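Local coordinates for type IV secretion system protein VirB11 (Brucella suis, PDB 2GZA), which belongs to the hexameric ATPases of type IV secretion and hydrolyses ATP as part of the VirB virulence system, at residues V41-P46 and P63-E68. Numbering follows the deposited sequence.
Sequences VCVNRP and PNLDYE
Val43 and Leu65 meet tip to tip in the buried half of this contact. One methyl of the leucine, CD2, faces both branches of the valine, 4.0 Å from Val43 CG2 and 4.2 Å from Val43 CG1. The leucine leaves its backbone across the line of contact; CG anti to the backbone N (chi1 -173°) starts the chain, and CD2 ends nearest Val43. Around this pair, Leu65 also touches Pro28 and Val49, and Val43 rests on Val117 of strand 116-120, giving a small aliphatic cluster.

Pro46 makes the second, more exposed half, with its ring against the backbone of the other segment. Pro46 CA approaches Leu65 O at 3.5 Å, a CA-H...O contact bent to 123° at the hydrogen. Pro46 CB lies 3.9 Å from Tyr67 N and 4.2 Å from Asp66 C, at the very start of helix 67-81. The two backbones come nearest here, 4.7 Å between Pro46 CA and Asp66 CA.

Polar ties lie beside the contact: the backbones of Leu65 and Gly47 are hydrogen-bonded, and Asp66, at the N-cap of helix 67-81, caps a backbone N of its first turn with its side chain, while its OD1 has a weak hydrogen bond with His69 ND1.

The contact thus joins strand 40-43 and the residues after it to the start of helix 67-81. Two antiparallel strands, 48-52 and 57-61, link them, and the helix packs beside the six-stranded antiparallel sheet in an alpha+beta domain, consistent with the N-terminal domain of VirB11-like ATPases.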
ATOM      1  N   VAL C  41      33.737  -3.563  32.689  1.00 38.74           N
ATOM      2  CA  VAL C  41      34.867  -4.491  32.721  1.00 38.25           C
ATOM      3  C   VAL C  41      34.878  -5.313  31.438  1.00 38.00           C
ATOM      4  O   VAL C  41      33.940  -6.055  31.160  1.00 37.84           O
ATOM      5  CB  VAL C  41      34.817  -5.460  33.938  1.00 38.23           C
ATOM      6  CG1 VAL C  41      36.108  -6.266  34.038  1.00 38.22           C
ATOM      7  CG2 VAL C  41      34.582  -4.718  35.240  1.00 38.45           C
ATOM      8  N   CYS C  42      35.952  -5.182  30.669  1.00 37.81           N
ATOM      9  CA  CYS C  42      36.080  -5.869  29.388  1.00 37.65           C
ATOM     10  C   CYS C  42      37.243  -6.832  29.313  1.00 37.54           C
ATOM     11  O   CYS C  42      38.323  -6.562  29.837  1.00 37.60           O
ATOM     12  CB  CYS C  42      36.215  -4.859  28.268  1.00 37.54           C
ATOM     13  SG  CYS C  42      34.672  -4.073  27.954  1.00 38.07           S
ATOM     14  N   VAL C  43      37.014  -7.965  28.663  1.00 37.36           N
ATOM     15  CA  VAL C  43      38.099  -8.834  28.240  1.00 37.20           C
ATOM     16  C   VAL C  43      37.991  -9.026  26.727  1.00 37.24           C
ATOM     17  O   VAL C  43      36.993  -9.550  26.222  1.00 37.11           O
ATOM     18  CB  VAL C  43      38.120 -10.196  28.993  1.00 37.30           C
ATOM     19  CG1 VAL C  43      39.257 -11.096  28.466  1.00 36.93           C
ATOM     20  CG2 VAL C  43      38.279  -9.988  30.493  1.00 36.77           C
ATOM     21  N   ASN C  44      39.016  -8.571  26.013  1.00 37.28           N
ATOM     22  CA  ASN C  44      39.057  -8.658  24.541  1.00 37.30           C
ATOM     23  C   ASN C  44      39.777  -9.905  24.065  1.00 37.44           C
ATOM     24  O   ASN C  44      39.472 -10.437  23.000  1.00 37.79           O
ATOM     25  CB  ASN C  44      39.751  -7.438  23.932  1.00 36.89           C
ATOM     26  CG  ASN C  44      39.119  -6.137  24.358  1.00 36.25           C
ATOM     27  OD1 ASN C  44      37.935  -6.092  24.683  1.00 35.94           O
ATOM     28  ND2 ASN C  44      39.908  -5.066  24.365  1.00 34.46           N
ATOM     29  N   ARG C  45      40.745 -10.349  24.857  1.00 37.42           N
ATOM     30  CA  ARG C  45      41.588 -11.482  24.510  1.00 37.45           C
ATOM     31  C   ARG C  45      42.234 -12.031  25.768  1.00 37.49           C
ATOM     32  O   ARG C  45      42.303 -11.329  26.775  1.00 37.56           O
ATOM     33  CB  ARG C  45      42.647 -11.079  23.466  1.00 37.24           C
ATOM     34  CG  ARG C  45      43.614  -9.971  23.880  1.00 36.83           C
ATOM     35  CD  ARG C  45      43.568  -8.808  22.897  1.00 37.46           C
ATOM     36  NE  ARG C  45      43.276  -9.266  21.538  1.00 38.83           N
ATOM     37  CZ  ARG C  45      42.607  -8.579  20.617  1.00 39.05           C
ATOM     38  NH1 ARG C  45      42.132  -7.372  20.874  1.00 39.38           N
ATOM     39  NH2 ARG C  45      42.407  -9.115  19.425  1.00 39.84           N
ATOM     40  N   PRO C  46      42.731 -13.278  25.706  1.00 37.71           N
ATOM     41  CA  PRO C  46      43.409 -13.899  26.836  1.00 37.74           C
ATOM     42  C   PRO C  46      44.509 -13.003  27.380  1.00 37.85           C
ATOM     43  O   PRO C  46      45.278 -12.443  26.602  1.00 37.50           O
ATOM     44  CB  PRO C  46      44.059 -15.142  26.203  1.00 37.56           C
ATOM     45  CG  PRO C  46      43.998 -14.921  24.718  1.00 37.65           C
ATOM     46  CD  PRO C  46      42.734 -14.164  24.527  1.00 37.74           C
ATOM     47  N   PRO C  63      47.674 -12.373  33.497  1.00 48.91           N
ATOM     48  CA  PRO C  63      48.117 -13.601  32.823  1.00 49.32           C
ATOM     49  C   PRO C  63      47.341 -14.872  33.182  1.00 49.68           C
ATOM     50  O   PRO C  63      47.150 -15.716  32.310  1.00 49.63           O
ATOM     51  CB  PRO C  63      49.605 -13.703  33.191  1.00 49.30           C
ATOM     52  CG  PRO C  63      49.991 -12.308  33.617  1.00 49.18           C
ATOM     53  CD  PRO C  63      48.757 -11.773  34.295  1.00 48.96           C
ATOM     54  N   ASN C  64      46.879 -14.998  34.429  1.00 49.99           N
ATOM     55  CA  ASN C  64      46.135 -16.185  34.840  1.00 50.25           C
ATOM     56  C   ASN C  64      44.673 -16.175  34.342  1.00 50.31           C
ATOM     57  O   ASN C  64      43.756 -16.659  35.022  1.00 50.39           O
ATOM     58  CB  ASN C  64      46.283 -16.396  36.361  1.00 50.47           C
ATOM     59  CG  ASN C  64      47.764 -16.525  36.790  1.00 50.71           C
ATOM     60  OD1 ASN C  64      48.491 -17.421  36.334  1.00 50.99           O
ATOM     61  ND2 ASN C  64      48.203 -15.629  37.674  1.00 50.51           N
ATOM     62  N   LEU C  65      44.493 -15.634  33.130  1.00 50.21           N
ATOM     63  CA  LEU C  65      43.193 -15.502  32.490  1.00 50.21           C
ATOM     64  C   LEU C  65      43.328 -15.978  31.038  1.00 50.30           C
ATOM     65  O   LEU C  65      43.301 -15.187  30.095  1.00 50.23           O
ATOM     66  CB  LEU C  65      42.731 -14.039  32.560  1.00 50.12           C
ATOM     67  CG  LEU C  65      41.327 -13.641  32.113  1.00 49.88           C
ATOM     68  CD1 LEU C  65      40.284 -14.131  33.102  1.00 49.63           C
ATOM     69  CD2 LEU C  65      41.260 -12.135  31.975  1.00 49.43           C
ATOM     70  N   ASP C  66      43.499 -17.280  30.858  1.00 50.35           N
ATOM     71  CA  ASP C  66      43.722 -17.787  29.511  1.00 50.40           C
ATOM     72  C   ASP C  66      42.432 -18.017  28.733  1.00 50.26           C
ATOM     73  O   ASP C  66      41.340 -17.736  29.229  1.00 50.28           O
ATOM     74  CB  ASP C  66      44.658 -18.999  29.491  1.00 50.45           C
ATOM     75  CG  ASP C  66      44.200 -20.107  30.403  1.00 50.93           C
ATOM     76  OD1 ASP C  66      43.093 -20.008  30.974  1.00 51.44           O
ATOM     77  OD2 ASP C  66      44.961 -21.083  30.547  1.00 51.94           O
ATOM     78  N   TYR C  67      42.585 -18.488  27.496  1.00 50.04           N
ATOM     79  CA  TYR C  67      41.472 -18.768  26.597  1.00 49.99           C
ATOM     80  C   TYR C  67      40.456 -19.721  27.232  1.00 50.21           C
ATOM     81  O   TYR C  67      39.256 -19.438  27.226  1.00 50.14           O
ATOM     82  CB  TYR C  67      42.016 -19.323  25.268  1.00 49.76           C
ATOM     83  CG  TYR C  67      40.988 -19.630  24.198  1.00 49.05           C
ATOM     84  CD1 TYR C  67      40.442 -18.619  23.406  1.00 48.60           C
ATOM     85  CD2 TYR C  67      40.585 -20.938  23.957  1.00 48.70           C
ATOM     86  CE1 TYR C  67      39.502 -18.907  22.411  1.00 48.27           C
ATOM     87  CE2 TYR C  67      39.655 -21.237  22.971  1.00 48.40           C
ATOM     88  CZ  TYR C  67      39.115 -20.225  22.204  1.00 48.22           C
ATOM     89  OH  TYR C  67      38.196 -20.542  21.232  1.00 46.80           O
ATOM     90  N   GLU C  68      40.948 -20.817  27.807  1.00 50.62           N
ATOM     91  CA  GLU C  68      40.103 -21.873  28.378  1.00 50.79           C
ATOM     92  C   GLU C  68      39.236 -21.391  29.545  1.00 50.68           C
ATOM     93  O   GLU C  68      38.092 -21.817  29.691  1.00 50.83           O
ATOM     94  CB  GLU C  68      40.947 -23.086  28.792  1.00 50.84           C
ATOM     95  CG  GLU C  68      41.856 -23.649  27.683  1.00 51.52           C
ATOM     96  CD  GLU C  68      41.117 -23.943  26.374  1.00 52.37           C
ATOM     97  OE1 GLU C  68      40.017 -24.531  26.427  1.00 52.64           O
ATOM     98  OE2 GLU C  68      41.640 -23.587  25.295  1.00 52.15           O
TER